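Local atomic coordinates of pilin (Streptococcus pyogenes serotype M1, PDB entry 3GLE), a protein that forms the backbone of the pilus, stacking into covalently joined columns needed for adhesion to host cells, aggregation and biofilm formation. Residues N272-E277 against M284-T289. The protein carries 2 engineered substitutions. Residues are numbered along the deposited sequence; the frame is centred on the assembly and turned at random.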
loop_
_atom_site.group_PDB
_atom_site.type_symbol
_atom_site.label_atom_id
_atom_site.label_comp_id
_atom_site.label_asym_id
_atom_site.label_seq_id
_atom_site.Cartn_x
_atom_site.Cartn_y
_atom_site.Cartn_z
ATOM N N ASN A 272 26.206 -9.823 15.441
ATOM C CA ASN A 272 26.263 -9.756 13.982
ATOM C C ASN A 272 24.928 -9.820 13.256
ATOM O O ASN A 272 24.902 -9.813 12.026
ATOM C CB ASN A 272 27.231 -10.811 13.439
ATOM C CG ASN A 272 26.835 -12.207 13.845
ATOM O OD1 ASN A 272 25.660 -12.474 14.120
ATOM N ND2 ASN A 272 27.812 -13.109 13.905
ATOM N N SER A 273 23.830 -9.836 14.007
ATOM C CA SER A 273 22.504 -9.880 13.407
ATOM C C SER A 273 21.495 -8.922 14.046
ATOM O O SER A 273 21.518 -8.668 15.251
ATOM C CB SER A 273 21.938 -11.301 13.477
ATOM O OG SER A 273 20.726 -11.380 12.742
ATOM N N THR A 274 20.596 -8.405 13.222
ATOM C CA THR A 274 19.429 -7.717 13.736
ATOM C C THR A 274 18.533 -8.832 14.241
ATOM O O THR A 274 18.772 -10.010 13.971
ATOM C CB THR A 274 18.692 -6.927 12.624
ATOM O OG1 THR A 274 18.142 -7.835 11.658
ATOM C CG2 THR A 274 19.642 -6.001 11.915
ATOM N N GLU A 275 17.528 -8.499 15.023
ATOM C CA GLU A 275 16.518 -9.504 15.280
ATOM C C GLU A 275 15.501 -9.351 14.148
ATOM O O GLU A 275 15.760 -8.624 13.171
ATOM C CB GLU A 275 15.930 -9.370 16.691
ATOM C CG GLU A 275 16.938 -9.716 17.807
ATOM C CD GLU A 275 17.382 -11.184 17.787
ATOM O OE1 GLU A 275 16.523 -12.066 17.534
ATOM O OE2 GLU A 275 18.583 -11.460 18.035
ATOM N N GLN A 276 14.390 -10.056 14.233
ATOM C CA GLN A 276 13.364 -9.888 13.226
ATOM C C GLN A 276 12.745 -8.502 13.422
ATOM O O GLN A 276 12.224 -8.195 14.502
ATOM C CB GLN A 276 12.324 -10.983 13.349
ATOM C CG GLN A 276 11.280 -10.982 12.255
ATOM C CD GLN A 276 10.501 -12.280 12.236
ATOM O OE1 GLN A 276 10.719 -13.146 13.071
ATOM N NE2 GLN A 276 9.603 -12.424 11.290
ATOM N N GLU A 277 12.861 -7.669 12.388
ATOM C CA GLU A 277 12.326 -6.328 12.377
ATOM C C GLU A 277 11.107 -6.323 11.474
ATOM O O GLU A 277 11.039 -7.097 10.534
ATOM C CB GLU A 277 13.367 -5.364 11.776
ATOM C CG GLU A 277 14.584 -5.095 12.646
ATOM C CD GLU A 277 14.216 -4.392 13.932
ATOM O OE1 GLU A 277 13.314 -3.519 13.887
ATOM O OE2 GLU A 277 14.805 -4.733 14.986
ATOM N N MET A 284 14.414 3.240 7.488
ATOM C CA MET A 284 15.258 2.552 8.440
ATOM C C MET A 284 16.707 2.599 7.976
ATOM O O MET A 284 16.985 2.385 6.787
ATOM C CB MET A 284 14.797 1.091 8.581
ATOM C CG MET A 284 15.717 0.252 9.419
ATOM S SD MET A 284 15.773 0.781 11.140
ATOM C CE MET A 284 14.162 0.263 11.768
ATOM N N THR A 285 17.606 2.899 8.927
ATOM C CA THR A 285 19.052 2.759 8.736
ATOM C C THR A 285 19.653 1.814 9.761
ATOM O O THR A 285 19.538 2.031 10.976
ATOM C CB THR A 285 19.805 4.112 8.797
ATOM O OG1 THR A 285 19.327 4.950 7.746
ATOM C CG2 THR A 285 21.293 3.913 8.581
ATOM N N ILE A 286 20.333 0.796 9.241
ATOM C CA ILE A 286 20.988 -0.196 10.029
ATOM C C ILE A 286 22.500 -0.118 9.746
ATOM O O ILE A 286 22.940 -0.263 8.596
ATOM C CB ILE A 286 20.405 -1.583 9.699
ATOM C CG1 ILE A 286 18.927 -1.621 10.125
ATOM C CG2 ILE A 286 21.189 -2.680 10.393
ATOM C CD1 ILE A 286 18.235 -2.889 9.880
ATOM N N THR A 287 23.279 0.146 10.790
ATOM C CA THR A 287 24.719 0.313 10.640
ATOM C C THR A 287 25.434 -0.782 11.422
ATOM O O THR A 287 25.264 -0.886 12.633
ATOM C CB THR A 287 25.197 1.692 11.147
ATOM O OG1 THR A 287 24.469 2.733 10.487
ATOM C CG2 THR A 287 26.704 1.897 10.902
ATOM N N PHE A 288 26.225 -1.585 10.723
ATOM C CA PHE A 288 27.110 -2.566 11.358
ATOM C C PHE A 288 28.511 -1.952 11.561
ATOM O O PHE A 288 29.195 -1.633 10.576
ATOM C CB PHE A 288 27.227 -3.833 10.491
ATOM C CG PHE A 288 25.952 -4.669 10.407
ATOM C CD1 PHE A 288 24.896 -4.281 9.604
ATOM C CD2 PHE A 288 25.856 -5.868 11.090
ATOM C CE1 PHE A 288 23.746 -5.043 9.507
ATOM C CE2 PHE A 288 24.702 -6.640 11.011
ATOM C CZ PHE A 288 23.642 -6.224 10.210
ATOM N N THR A 289 28.916 -1.781 12.828
ATOM C CA THR A 289 30.260 -1.294 13.178
ATOM C C THR A 289 31.197 -2.480 13.498
ATOM O O THR A 289 30.929 -3.288 14.390
ATOM C CB THR A 289 30.221 -0.311 14.366
ATOM O OG1 THR A 289 29.447 0.832 14.017
ATOM C CG2 THR A 289 31.612 0.164 14.800
#
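F288 brings the edge of its ring up to the backbone of N272: CE2 lies 3.3 Å from N272 O, near the ring plane, and the carbonyl carbon is in plane at the same edge. This is the tight end. Beside it, CG2 of T274 meets both branches of I286, at 4.0 Å from CG2 and again 4.0 Å from CD1, the two side chains crossing at about a right angle. T274 CG2 stands anti to the carbonyl carbon, which turns the methyl to the strand; OG1, at chi1 66°, instead hydrogen-bonds to E275 O at 2.9 Å and accepts a hydrogen bond from V243 N. Such contacts join the two layers of an immunoglobulin-like beta sandwich: strand 284-291 runs antiparallel to 254-261 in one sheet, while 272-277 follows strand 240-245 of the other, N272 and T274 hydrogen-bonding to its backbone. The ring of F288 also meets F181 edge-to-face and lies beside E245, the residue that promotes the isopeptide bond between K166 and N290, so this end borders that site. Toward E277 the packing thins: OE1 comes no nearer to M284 than 4.4 Å, from CE, and the backbones have spread to 10.1 Å between CA of E277 and CA of M284. Between T274 and E277, the exposed E275 and Q276 make no contact with the strand.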